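Side-chain contacts in N-terminal acetyltransferase-like protein (Chaetomium thermophilum, PDB 5NNP), which probably serves as the auxiliary, TPR-repeat subunit of a NatA-type N-terminal acetyltransferase, where it touches the 3'-phosphate of a bound coenzyme A derivative: residues R289-K294 with K311-L316; L296-L301 with K330-D335; L316-G321 with E347-E352. All coordinates share one frame; numbering follows the deposited sequence.

Interaction 1: residues R289-K294 with K311-L316; sequences RSDAAK and KAYLTL. With CMC (carboxymethyl coenzyme *a), chain B.
Lys294, on the short helix 292-295, and Tyr313, on helix 303-320, are the closest backbone pair, with their CA atoms 7.1 Å apart. The main side-chain bond runs from Tyr313 OH to Asp291 OD1, at 2.6 Å. It uses the syn lone pair of OD1, on the side of the other carboxylate oxygen. The oxygen meets the ring at its edge, in the ring plane, while the carboxylate plane is turned 43° from the ring. Asp291 CG is anti to its backbone N (chi1 -172°), and this brings the carboxylate forward to the hydroxyl. OD2 has partners of its own, a salt bridge to Arg295 and a hydrogen bond from Asn328. A phenylalanine in place of Tyr313 would probably leave Asp291 OD1 without its hydroxyl partner and the carboxylate less firmly fixed in its turn.

Lys294 lies along the other part of the contact with its carbon chain. Its CB sits 4.0 Å from Tyr313 CD1, at the ring edge. Its CE meets Leu316 CD1 at 3.9 Å, the two side chains crossing at about a right angle. A bend at chi4 (73°) then carries NZ off to Pro288 O.

Ser290 OG accepts from Ala293 N at 2.9 Å, a capping bond at the turn into the helix. Beside it, Arg289 NH2 gives a hydrogen bond to phosphate oxygen O7A of carboxymethyl coenzyme A, 3.1 Å away and in the guanidinium plane. In this all-helical repeat protein, helix 292-295 and the loop leading into it thus pack on helix 303-320, bordering a cofactor-phosphate site shared with another protein chain.

Interaction 2: residues L296-L301 with K330-D335; sequences LPLNFL and KHLYSD
Asn299 OD1 is met by two neighbouring residues of segment 330-335. His331 NE2 offers it a hydrogen bond that is weak, being long at 3.3 Å and bent, with an N-H...O angle of 125°. The oxygen lies at the edge of the imidazole, in the ring plane, and the amide is turned 79° from that plane. Leu332 CD2 packs against the same oxygen, a van der Waals contact beside the polar one.

The His331 ring is placed by its first torsion. CG sits between the backbone N and the carbonyl carbon (chi1 66°), and the ring folds over its own neighbour. Leu332 CG lies 3.6 Å above one face of the His331 ring, offset toward the rim. The imidazole is therefore lined by Leu332 on that face and by Asn299 at the edge.

This contact brings together two inter-helix connections of the all-helical chain, within a range assigned to the NatA auxiliary-subunit family of the TPR clan. Segment 296-301 leads from helix 292-295 to helix 303-320. Segment 330-335 leads from helix 325-329 to helix 336-352 and begins with a 3-10 turn. Asp335 is the N-cap of helix 336-352, with OD1 accepting from Lys338 N.

Leu298 and Leu332 form the apolar part. Leu298 CB meets Leu332 CD1 at 3.8 Å, and the two side chains cross at about a right angle. The other methyl, Leu332 CD2, rests against Leu298 O, which also receives a weak hydrogen bond from Lys338 NZ. On the side of helix 303-320, Leu298 packs further on Phe306, Thr309 and Ala310.

Interaction 3: residues L316-G321 with E347-E352; sequences LMFDKG and EEYLNE. With CMC (carboxymethyl coenzyme *a), chain B.
With chi1 at 172°, Tyr349 sends its ring out opposite the backbone N, while Phe318 turns its own ring opposite the carbonyl carbon (chi1 -71°), and the two side chains run antiparallel alongside one another. The edge of the Phe318 ring points at the face of Tyr349, a T-shaped pair with centroids 5.0 Å apart and planes at 61°. Phe318 CD2 does the touching, 3.6 Å from Tyr349 CD1. Phe318 CB lies over the same ring, a CH-pi contact 3.7 Å from the Tyr349 centroid.

At the end of the ring, Tyr349 OH donates to Asp319 OD1 at 2.5 Å. The hydroxyl approaches nearly along the C-O bond of the carboxylate. OD1 lies in the plane of the ring, at its edge.

Lys320 points away from Tyr349. Its NZ donates to phosphate oxygen O8A of carboxymethyl coenzyme A at 3.1 Å. Gly321 then ends the helix in a Schellman motif, with positive phi.

The tyrosine is thus held by aromatic packing on its face and by a carboxylate that gives its hydroxyl an acceptor. The Lys320 ammonium probably offsets part of the phosphate charge.

In the fold
Interactions 1 and 3 both use helix 303-320 and share Leu316, and their centres lie about 13 Å apart. The centre of interaction 2 is about 13 Å from that of interaction 1 and about 19 Å from that of interaction 3, whose nearest atoms are about 9 Å away. The segments of interaction 2 alternate along the chain with those of both others, while interaction 3 begins at Leu316, where interaction 1 ends. Lys311 ties interactions 1 and 3 together through a salt bridge to Glu352 of helix 336-352. Arg289 and Lys320 show that the loop before helix 292-295 and the end of helix 303-320 both reach the 3'-phosphate of carboxymethyl coenzyme A, which another protein chain also binds.

Interaction 1: residues R289-K294 with K311-L316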
loop_
_atom_site.group_PDB
_atom_site.type_symbol
_atom_site.label_atom_id
_atom_site.label_comp_id
_atom_site.label_asym_id
_atom_site.label_seq_id
_atom_site.Cartn_x
_atom_site.Cartn_y
_atom_site.Cartn_z
ATOM N N ARG A 289 3.118 30.996 -2.880
ATOM C CA ARG A 289 3.061 29.997 -1.813
ATOM C C ARG A 289 3.661 28.656 -2.222
ATOM O O ARG A 289 3.687 27.714 -1.424
ATOM C CB ARG A 289 1.624 29.768 -1.352
ATOM C CG ARG A 289 0.847 31.018 -1.041
ATOM C CD ARG A 289 -0.132 30.744 0.088
ATOM N NE ARG A 289 0.515 30.949 1.378
ATOM C CZ ARG A 289 -0.071 30.758 2.552
ATOM N NH1 ARG A 289 -1.326 30.344 2.608
ATOM N NH2 ARG A 289 0.605 30.982 3.671
ATOM N N SER A 290 4.106 28.540 -3.469
ATOM C CA SER A 290 4.739 27.294 -3.878
ATOM C C SER A 290 6.121 27.176 -3.267
ATOM O O SER A 290 6.975 28.036 -3.478
ATOM C CB SER A 290 4.850 27.183 -5.393
ATOM O OG SER A 290 5.711 26.103 -5.718
ATOM N N ASP A 291 6.333 26.116 -2.497
ATOM C CA ASP A 291 7.666 25.822 -2.005
ATOM C C ASP A 291 8.518 25.303 -3.159
ATOM O O ASP A 291 9.677 25.701 -3.308
ATOM C CB ASP A 291 7.636 24.801 -0.874
ATOM C CG ASP A 291 8.991 24.630 -0.224
ATOM O OD1 ASP A 291 9.584 25.645 0.230
ATOM O OD2 ASP A 291 9.471 23.484 -0.178
ATOM N N ALA A 292 7.926 24.427 -3.974
ATOM C CA ALA A 292 8.613 23.807 -5.103
ATOM C C ALA A 292 9.292 24.826 -6.025
ATOM O O ALA A 292 10.460 24.657 -6.410
ATOM C CB ALA A 292 7.637 22.957 -5.905
ATOM N N ALA A 293 8.556 25.879 -6.377
ATOM C CA ALA A 293 9.051 26.869 -7.322
ATOM C C ALA A 293 10.266 27.631 -6.777
ATOM O O ALA A 293 10.954 28.319 -7.533
ATOM C CB ALA A 293 7.935 27.838 -7.704
ATOM N N LYS A 294 10.528 27.516 -5.476
ATOM C CA LYS A 294 11.713 28.141 -4.883
ATOM C C LYS A 294 12.811 27.130 -4.600
ATOM O O LYS A 294 13.994 27.449 -4.711
ATOM C CB LYS A 294 11.365 28.861 -3.578
ATOM C CG LYS A 294 10.363 29.987 -3.709
ATOM C CD LYS A 294 9.961 30.509 -2.332
ATOM C CE LYS A 294 9.241 31.839 -2.432
ATOM N NZ LYS A 294 7.855 31.689 -2.966
ATOM N N LYS A 311 20.699 31.160 0.335
ATOM C CA LYS A 311 20.577 32.110 1.433
ATOM C C LYS A 311 19.164 32.689 1.477
ATOM O O LYS A 311 18.527 32.711 2.531
ATOM C CB LYS A 311 21.610 33.230 1.321
ATOM C CG LYS A 311 21.608 34.163 2.528
ATOM C CD LYS A 311 22.959 34.838 2.740
ATOM C CE LYS A 311 22.961 35.600 4.053
ATOM N NZ LYS A 311 24.221 36.350 4.292
ATOM N N ALA A 312 18.657 33.120 0.324
ATOM C CA ALA A 312 17.325 33.721 0.259
ATOM C C ALA A 312 16.219 32.743 0.665
ATOM O O ALA A 312 15.221 33.153 1.261
ATOM C CB ALA A 312 17.065 34.255 -1.109
ATOM N N TYR A 313 16.395 31.459 0.363
ATOM C CA TYR A 313 15.418 30.461 0.773
ATOM C C TYR A 313 15.503 30.231 2.281
ATOM O O TYR A 313 14.480 30.225 2.970
ATOM C CB TYR A 313 15.623 29.144 0.011
ATOM C CG TYR A 313 14.641 28.059 0.361
ATOM C CD1 TYR A 313 13.399 28.012 -0.240
ATOM C CD2 TYR A 313 14.952 27.074 1.299
ATOM C CE1 TYR A 313 12.477 27.008 0.075
ATOM C CE2 TYR A 313 14.040 26.064 1.627
ATOM C CZ TYR A 313 12.802 26.040 1.004
ATOM O OH TYR A 313 11.874 25.060 1.305
ATOM N N LEU A 314 16.720 30.056 2.796
ATOM C CA LEU A 314 16.917 29.840 4.232
ATOM C C LEU A 314 16.378 31.002 5.075
ATOM O O LEU A 314 15.776 30.783 6.124
ATOM C CB LEU A 314 18.396 29.614 4.546
ATOM C CG LEU A 314 18.897 28.195 4.287
ATOM C CD1 LEU A 314 20.348 28.061 4.722
ATOM C CD2 LEU A 314 18.020 27.154 5.006
ATOM N N THR A 315 16.575 32.231 4.613
ATOM C CA THR A 315 16.080 33.391 5.351
ATOM C C THR A 315 14.562 33.358 5.511
ATOM O O THR A 315 14.041 33.628 6.593
ATOM C CB THR A 315 16.462 34.714 4.670
ATOM O OG1 THR A 315 17.884 34.791 4.512
ATOM C CG2 THR A 315 15.971 35.900 5.506
ATOM N N LEU A 316 13.863 33.043 4.422
ATOM C CA LEU A 316 12.414 32.851 4.461
ATOM C C LEU A 316 12.005 31.828 5.512
ATOM O O LEU A 316 11.108 32.080 6.318
ATOM C CB LEU A 316 11.877 32.398 3.103
ATOM C CG LEU A 316 11.588 33.478 2.070
ATOM C CD1 LEU A 316 11.346 32.830 0.726
ATOM C CD2 LEU A 316 10.382 34.295 2.482
HETATM N N1A CMC B . 0.447 26.319 15.010
HETATM C C2A CMC B . -0.439 27.240 14.532
HETATM N N3A CMC B . -0.815 27.239 13.222
HETATM C C4A CMC B . -0.305 26.312 12.367
HETATM C C5A CMC B . 0.609 25.353 12.850
HETATM C C6A CMC B . 0.975 25.375 14.198
HETATM N N6A CMC B . 1.874 24.430 14.684
HETATM N N7A CMC B . 0.967 24.504 11.694
HETATM C C8A CMC B . 0.267 24.997 10.633
HETATM N N9A CMC B . -0.440 26.036 11.073
HETATM C C1B CMC B . -1.303 26.767 10.211
HETATM C C2B CMC B . -0.655 27.969 9.654
HETATM O O2B CMC B . -1.529 29.088 9.836
HETATM C C3B CMC B . -0.538 27.733 8.224
HETATM O O3B CMC B . -0.916 28.928 7.521
HETATM P P3B CMC B . 0.207 29.990 7.199
HETATM O O7A CMC B . -0.396 31.203 6.620
HETATM O O8A CMC B . 1.337 29.381 6.285
HETATM O O9A CMC B . 0.766 30.509 8.444
HETATM C C4B CMC B . -1.565 26.715 7.916
HETATM O O4B CMC B . -1.658 25.927 9.086
HETATM C C5B CMC B . -1.048 25.876 6.796
HETATM O O5B CMC B . 0.215 25.398 7.271
HETATM P P1A CMC B . 0.606 23.942 6.697
HETATM O O1A CMC B . 2.096 23.802 6.563
HETATM O O2A CMC B . -0.019 23.766 5.320
HETATM O O3A CMC B . 0.051 22.774 7.682
HETATM P P2A CMC B . 0.764 21.400 7.982
HETATM O O4A CMC B . 1.855 21.628 8.990
HETATM O O5A CMC B . 1.350 20.851 6.730
HETATM O O6A CMC B . -0.301 20.386 8.539
HETATM C CBP CMC B . -1.822 19.564 10.216
HETATM C CCP CMC B . -1.291 20.820 9.446
HETATM C CDP CMC B . -2.405 18.612 9.123
HETATM C CEP CMC B . -2.957 19.962 11.222
HETATM C CAP CMC B . -0.627 18.935 10.983
HETATM O OAP CMC B . -0.207 19.772 12.002
HETATM C C9P CMC B . -0.885 17.546 11.582
HETATM O O9P CMC B . -0.709 16.525 10.900
HETATM N N8P CMC B . -1.302 17.414 12.966
HETATM C C7P CMC B . -1.520 16.108 13.564
HETATM C C6P CMC B . -2.656 15.285 12.888
HETATM C C5P CMC B . -3.888 16.159 12.867
HETATM O O5P CMC B . -4.236 16.738 13.869
HETATM N N4P CMC B . -4.613 16.308 11.642
HETATM C C3P CMC B . -5.769 17.179 11.603
HETATM C C2P CMC B . -7.065 16.375 11.685
HETATM S S1P CMC B . -8.452 17.538 11.631
HETATM C C1 CMC B . -9.569 17.038 10.310
HETATM C C2 CMC B . -9.542 15.529 10.242
HETATM O O21 CMC B . -8.814 14.947 9.449
#

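Interaction 2: residues L296-L301 with K330-D335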
loop_
_atom_site.group_PDB
_atom_site.type_symbol
_atom_site.label_atom_id
_atom_site.label_comp_id
_atom_site.label_asym_id
_atom_site.label_seq_id
_atom_site.Cartn_x
_atom_site.Cartn_y
_atom_site.Cartn_z
ATOM N N LEU A 296 13.281 23.714 -5.767
ATOM C CA LEU A 296 13.755 22.814 -6.815
ATOM C C LEU A 296 15.040 23.288 -7.514
ATOM O O LEU A 296 15.947 22.483 -7.717
ATOM C CB LEU A 296 12.634 22.584 -7.838
ATOM C CG LEU A 296 11.596 21.585 -7.314
ATOM C CD1 LEU A 296 10.348 21.476 -8.187
ATOM C CD2 LEU A 296 12.245 20.227 -7.147
ATOM N N PRO A 297 15.130 24.588 -7.865
ATOM C CA PRO A 297 16.343 25.166 -8.474
ATOM C C PRO A 297 17.630 24.908 -7.695
ATOM O O PRO A 297 18.715 25.097 -8.244
ATOM C CB PRO A 297 16.039 26.664 -8.498
ATOM C CG PRO A 297 14.549 26.727 -8.622
ATOM C CD PRO A 297 14.029 25.570 -7.815
ATOM N N LEU A 298 17.520 24.493 -6.438
ATOM C CA LEU A 298 18.709 24.185 -5.656
ATOM C C LEU A 298 19.268 22.827 -6.049
ATOM O O LEU A 298 20.332 22.433 -5.583
ATOM C CB LEU A 298 18.406 24.208 -4.152
ATOM C CG LEU A 298 17.849 25.497 -3.537
ATOM C CD1 LEU A 298 17.422 25.269 -2.083
ATOM C CD2 LEU A 298 18.834 26.656 -3.661
ATOM N N ASN A 299 18.548 22.103 -6.899
ATOM C CA ASN A 299 19.028 20.801 -7.355
ATOM C C ASN A 299 20.126 20.928 -8.410
ATOM O O ASN A 299 21.107 20.189 -8.377
ATOM C CB ASN A 299 17.874 19.961 -7.895
ATOM C CG ASN A 299 16.969 19.455 -6.798
ATOM O OD1 ASN A 299 17.409 19.279 -5.662
ATOM N ND2 ASN A 299 15.697 19.221 -7.124
ATOM N N PHE A 300 19.969 21.881 -9.325
ATOM C CA PHE A 300 20.906 22.041 -10.438
ATOM C C PHE A 300 21.726 23.323 -10.341
ATOM O O PHE A 300 22.710 23.493 -11.063
ATOM C CB PHE A 300 20.152 22.032 -11.760
ATOM C CG PHE A 300 19.066 23.065 -11.832
ATOM C CD1 PHE A 300 19.345 24.359 -12.252
ATOM C CD2 PHE A 300 17.767 22.748 -11.464
ATOM C CE1 PHE A 300 18.341 25.317 -12.314
ATOM C CE2 PHE A 300 16.754 23.706 -11.525
ATOM C CZ PHE A 300 17.046 24.991 -11.947
ATOM N N LEU A 301 21.315 24.238 -9.468
ATOM C CA LEU A 301 22.123 25.431 -9.237
ATOM C C LEU A 301 23.439 25.045 -8.574
ATOM O O LEU A 301 23.525 24.048 -7.858
ATOM C CB LEU A 301 21.376 26.452 -8.380
ATOM C CG LEU A 301 20.387 27.358 -9.109
ATOM C CD1 LEU A 301 19.639 28.225 -8.120
ATOM C CD2 LEU A 301 21.103 28.207 -10.128
ATOM N N LYS A 330 17.712 18.162 3.009
ATOM C CA LYS A 330 18.788 17.178 3.206
ATOM C C LYS A 330 19.098 16.325 1.980
ATOM O O LYS A 330 20.178 15.739 1.889
ATOM C CB LYS A 330 18.460 16.253 4.377
ATOM C CG LYS A 330 17.217 15.406 4.192
ATOM C CD LYS A 330 16.999 14.545 5.410
ATOM C CE LYS A 330 16.231 13.293 5.075
ATOM N NZ LYS A 330 16.084 12.428 6.276
ATOM N N HIS A 331 18.154 16.251 1.048
ATOM C CA HIS A 331 18.363 15.550 -0.218
ATOM C C HIS A 331 19.520 16.142 -1.029
ATOM O O HIS A 331 20.071 15.471 -1.903
ATOM C CB HIS A 331 17.089 15.583 -1.065
ATOM C CG HIS A 331 16.706 16.960 -1.526
ATOM N ND1 HIS A 331 16.062 17.871 -0.712
ATOM C CD2 HIS A 331 16.878 17.579 -2.718
ATOM C CE1 HIS A 331 15.852 18.991 -1.384
ATOM N NE2 HIS A 331 16.342 18.841 -2.603
ATOM N N LEU A 332 19.863 17.400 -0.757
ATOM C CA LEU A 332 20.958 18.082 -1.462
ATOM C C LEU A 332 22.338 17.700 -0.929
ATOM O O LEU A 332 23.350 17.965 -1.567
ATOM C CB LEU A 332 20.802 19.599 -1.363
ATOM C CG LEU A 332 19.604 20.259 -2.036
ATOM C CD1 LEU A 332 19.512 21.698 -1.591
ATOM C CD2 LEU A 332 19.726 20.177 -3.545
ATOM N N TYR A 333 22.368 17.073 0.241
ATOM C CA TYR A 333 23.618 16.795 0.943
ATOM C C TYR A 333 24.482 15.733 0.243
ATOM O O TYR A 333 25.561 15.388 0.730
ATOM C CB TYR A 333 23.319 16.372 2.392
ATOM C CG TYR A 333 23.111 17.537 3.334
ATOM C CD1 TYR A 333 22.441 18.685 2.915
ATOM C CD2 TYR A 333 23.576 17.492 4.644
ATOM C CE1 TYR A 333 22.250 19.762 3.775
ATOM C CE2 TYR A 333 23.386 18.562 5.511
ATOM C CZ TYR A 333 22.726 19.692 5.068
ATOM O OH TYR A 333 22.541 20.760 5.914
ATOM N N SER A 334 24.012 15.221 -0.892
ATOM C CA SER A 334 24.808 14.287 -1.684
ATOM C C SER A 334 25.988 15.042 -2.285
ATOM O O SER A 334 27.056 14.479 -2.485
ATOM C CB SER A 334 23.968 13.615 -2.782
ATOM O OG SER A 334 23.549 14.535 -3.785
ATOM N N ASP A 335 25.771 16.325 -2.565
ATOM C CA ASP A 335 26.809 17.216 -3.061
ATOM C C ASP A 335 27.513 17.870 -1.872
ATOM O O ASP A 335 26.900 18.596 -1.089
ATOM C CB ASP A 335 26.205 18.265 -4.000
ATOM C CG ASP A 335 27.244 19.211 -4.581
ATOM O OD1 ASP A 335 28.030 19.793 -3.804
ATOM O OD2 ASP A 335 27.269 19.385 -5.819
#

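Interaction 3: residues L316-G321 with E347-E352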
loop_
_atom_site.group_PDB
_atom_site.type_symbol
_atom_site.label_atom_id
_atom_site.label_comp_id
_atom_site.label_asym_id
_atom_site.label_seq_id
_atom_site.Cartn_x
_atom_site.Cartn_y
_atom_site.Cartn_z
ATOM N N LEU A 316 13.863 33.043 4.422
ATOM C CA LEU A 316 12.414 32.851 4.461
ATOM C C LEU A 316 12.005 31.828 5.512
ATOM O O LEU A 316 11.108 32.080 6.318
ATOM C CB LEU A 316 11.877 32.398 3.103
ATOM C CG LEU A 316 11.588 33.478 2.070
ATOM C CD1 LEU A 316 11.346 32.830 0.726
ATOM C CD2 LEU A 316 10.382 34.295 2.482
ATOM N N MET A 317 12.653 30.668 5.501
ATOM C CA MET A 317 12.205 29.592 6.370
ATOM C C MET A 317 12.564 29.891 7.827
ATOM O O MET A 317 11.737 29.720 8.724
ATOM C CB MET A 317 12.793 28.245 5.927
ATOM C CG MET A 317 12.455 27.863 4.487
ATOM S SD MET A 317 10.697 27.523 4.155
ATOM C CE MET A 317 10.648 25.740 4.378
ATOM N N PHE A 318 13.787 30.347 8.063
ATOM C CA PHE A 318 14.201 30.656 9.424
ATOM C C PHE A 318 13.366 31.780 10.012
ATOM O O PHE A 318 12.955 31.706 11.161
ATOM C CB PHE A 318 15.679 31.004 9.468
ATOM C CG PHE A 318 16.563 29.825 9.232
ATOM C CD1 PHE A 318 16.056 28.539 9.377
ATOM C CD2 PHE A 318 17.888 29.986 8.849
ATOM C CE1 PHE A 318 16.858 27.432 9.161
ATOM C CE2 PHE A 318 18.698 28.887 8.629
ATOM C CZ PHE A 318 18.190 27.610 8.783
ATOM N N ASP A 319 13.093 32.807 9.221
ATOM C CA ASP A 319 12.293 33.923 9.706
ATOM C C ASP A 319 10.896 33.476 10.102
ATOM O O ASP A 319 10.300 34.005 11.046
ATOM C CB ASP A 319 12.218 35.019 8.654
ATOM C CG ASP A 319 13.477 35.856 8.613
ATOM O OD1 ASP A 319 14.350 35.668 9.491
ATOM O OD2 ASP A 319 13.583 36.711 7.715
ATOM N N LYS A 320 10.396 32.487 9.375
ATOM C CA LYS A 320 9.083 31.921 9.606
ATOM C C LYS A 320 9.161 30.938 10.781
ATOM O O LYS A 320 8.150 30.508 11.326
ATOM C CB LYS A 320 8.582 31.249 8.320
ATOM C CG LYS A 320 7.073 31.025 8.242
ATOM C CD LYS A 320 6.690 30.218 6.998
ATOM C CE LYS A 320 5.445 29.339 7.231
ATOM N NZ LYS A 320 4.168 30.107 7.430
ATOM N N GLY A 321 10.379 30.599 11.181
ATOM C CA GLY A 321 10.595 29.731 12.323
ATOM C C GLY A 321 10.391 28.252 12.033
ATOM O O GLY A 321 10.323 27.438 12.960
ATOM N N GLU A 347 24.976 29.374 9.802
ATOM C CA GLU A 347 25.842 30.044 10.747
ATOM C C GLU A 347 25.836 31.546 10.474
ATOM O O GLU A 347 25.862 32.367 11.395
ATOM C CB GLU A 347 27.259 29.479 10.653
ATOM C CG GLU A 347 28.088 29.727 11.895
ATOM C CD GLU A 347 27.735 28.780 13.021
ATOM O OE1 GLU A 347 27.577 27.577 12.739
ATOM O OE2 GLU A 347 27.617 29.238 14.181
ATOM N N GLU A 348 25.779 31.886 9.192
ATOM C CA GLU A 348 25.784 33.267 8.734
ATOM C C GLU A 348 24.515 33.989 9.176
ATOM O O GLU A 348 24.555 35.145 9.590
ATOM C CB GLU A 348 25.916 33.298 7.217
ATOM C CG GLU A 348 26.652 34.467 6.652
ATOM C CD GLU A 348 26.760 34.374 5.135
ATOM O OE1 GLU A 348 25.769 34.708 4.448
ATOM O OE2 GLU A 348 27.820 33.949 4.622
ATOM N N TYR A 349 23.390 33.292 9.070
ATOM C CA TYR A 349 22.092 33.826 9.462
ATOM C C TYR A 349 22.023 34.024 10.978
ATOM O O TYR A 349 21.563 35.058 11.466
ATOM C CB TYR A 349 20.987 32.885 8.980
ATOM C CG TYR A 349 19.607 33.219 9.488
ATOM C CD1 TYR A 349 19.184 32.798 10.746
ATOM C CD2 TYR A 349 18.717 33.949 8.706
ATOM C CE1 TYR A 349 17.928 33.113 11.213
ATOM C CE2 TYR A 349 17.448 34.266 9.166
ATOM C CZ TYR A 349 17.064 33.844 10.419
ATOM O OH TYR A 349 15.808 34.153 10.874
ATOM N N LEU A 350 22.474 33.008 11.707
ATOM C CA LEU A 350 22.630 33.047 13.155
ATOM C C LEU A 350 23.361 34.299 13.626
ATOM O O LEU A 350 22.961 34.970 14.579
ATOM C CB LEU A 350 23.403 31.824 13.606
ATOM C CG LEU A 350 23.166 31.358 15.023
ATOM C CD1 LEU A 350 21.706 30.981 15.161
ATOM C CD2 LEU A 350 24.046 30.161 15.274
ATOM N N ASN A 351 24.457 34.609 12.951
ATOM C CA ASN A 351 25.241 35.759 13.328
ATOM C C ASN A 351 24.508 37.057 13.008
ATOM O O ASN A 351 24.619 38.037 13.755
ATOM C CB ASN A 351 26.597 35.728 12.636
ATOM C CG ASN A 351 27.224 37.090 12.548
ATOM O OD1 ASN A 351 27.689 37.640 13.548
ATOM N ND2 ASN A 351 27.233 37.657 11.349
ATOM N N GLU A 352 23.749 37.058 11.908
ATOM C CA GLU A 352 23.042 38.257 11.451
ATOM C C GLU A 352 21.716 38.490 12.170
ATOM O O GLU A 352 21.081 39.522 11.977
ATOM C CB GLU A 352 22.790 38.181 9.944
ATOM C CG GLU A 352 24.056 38.179 9.101
ATOM C CD GLU A 352 23.820 37.762 7.663
ATOM O OE1 GLU A 352 24.789 37.825 6.877
ATOM O OE2 GLU A 352 22.679 37.370 7.317
HETATM N N1A CMC B . 0.447 26.319 15.010
HETATM C C2A CMC B . -0.439 27.240 14.532
HETATM N N3A CMC B . -0.815 27.239 13.222
HETATM C C4A CMC B . -0.305 26.312 12.367
HETATM C C5A CMC B . 0.609 25.353 12.850
HETATM C C6A CMC B . 0.975 25.375 14.198
HETATM N N6A CMC B . 1.874 24.430 14.684
HETATM N N7A CMC B . 0.967 24.504 11.694
HETATM C C8A CMC B . 0.267 24.997 10.633
HETATM N N9A CMC B . -0.440 26.036 11.073
HETATM C C1B CMC B . -1.303 26.767 10.211
HETATM C C2B CMC B . -0.655 27.969 9.654
HETATM O O2B CMC B . -1.529 29.088 9.836
HETATM C C3B CMC B . -0.538 27.733 8.224
HETATM O O3B CMC B . -0.916 28.928 7.521
HETATM P P3B CMC B . 0.207 29.990 7.199
HETATM O O7A CMC B . -0.396 31.203 6.620
HETATM O O8A CMC B . 1.337 29.381 6.285
HETATM O O9A CMC B . 0.766 30.509 8.444
HETATM C C4B CMC B . -1.565 26.715 7.916
HETATM O O4B CMC B . -1.658 25.927 9.086
HETATM C C5B CMC B . -1.048 25.876 6.796
HETATM O O5B CMC B . 0.215 25.398 7.271
HETATM P P1A CMC B . 0.606 23.942 6.697
HETATM O O1A CMC B . 2.096 23.802 6.563
HETATM O O2A CMC B . -0.019 23.766 5.320
HETATM O O3A CMC B . 0.051 22.774 7.682
HETATM P P2A CMC B . 0.764 21.400 7.982
HETATM O O4A CMC B . 1.855 21.628 8.990
HETATM O O5A CMC B . 1.350 20.851 6.730
HETATM O O6A CMC B . -0.301 20.386 8.539
HETATM C CBP CMC B . -1.822 19.564 10.216
HETATM C CCP CMC B . -1.291 20.820 9.446
HETATM C CDP CMC B . -2.405 18.612 9.123
HETATM C CEP CMC B . -2.957 19.962 11.222
HETATM C CAP CMC B . -0.627 18.935 10.983
HETATM O OAP CMC B . -0.207 19.772 12.002
HETATM C C9P CMC B . -0.885 17.546 11.582
HETATM O O9P CMC B . -0.709 16.525 10.900
HETATM N N8P CMC B . -1.302 17.414 12.966
HETATM C C7P CMC B . -1.520 16.108 13.564
HETATM C C6P CMC B . -2.656 15.285 12.888
HETATM C C5P CMC B . -3.888 16.159 12.867
HETATM O O5P CMC B . -4.236 16.738 13.869
HETATM N N4P CMC B . -4.613 16.308 11.642
HETATM C C3P CMC B . -5.769 17.179 11.603
HETATM C C2P CMC B . -7.065 16.375 11.685
HETATM S S1P CMC B . -8.452 17.538 11.631
HETATM C C1 CMC B . -9.569 17.038 10.310
HETATM C C2 CMC B . -9.542 15.529 10.242
HETATM O O21 CMC B . -8.814 14.947 9.449
#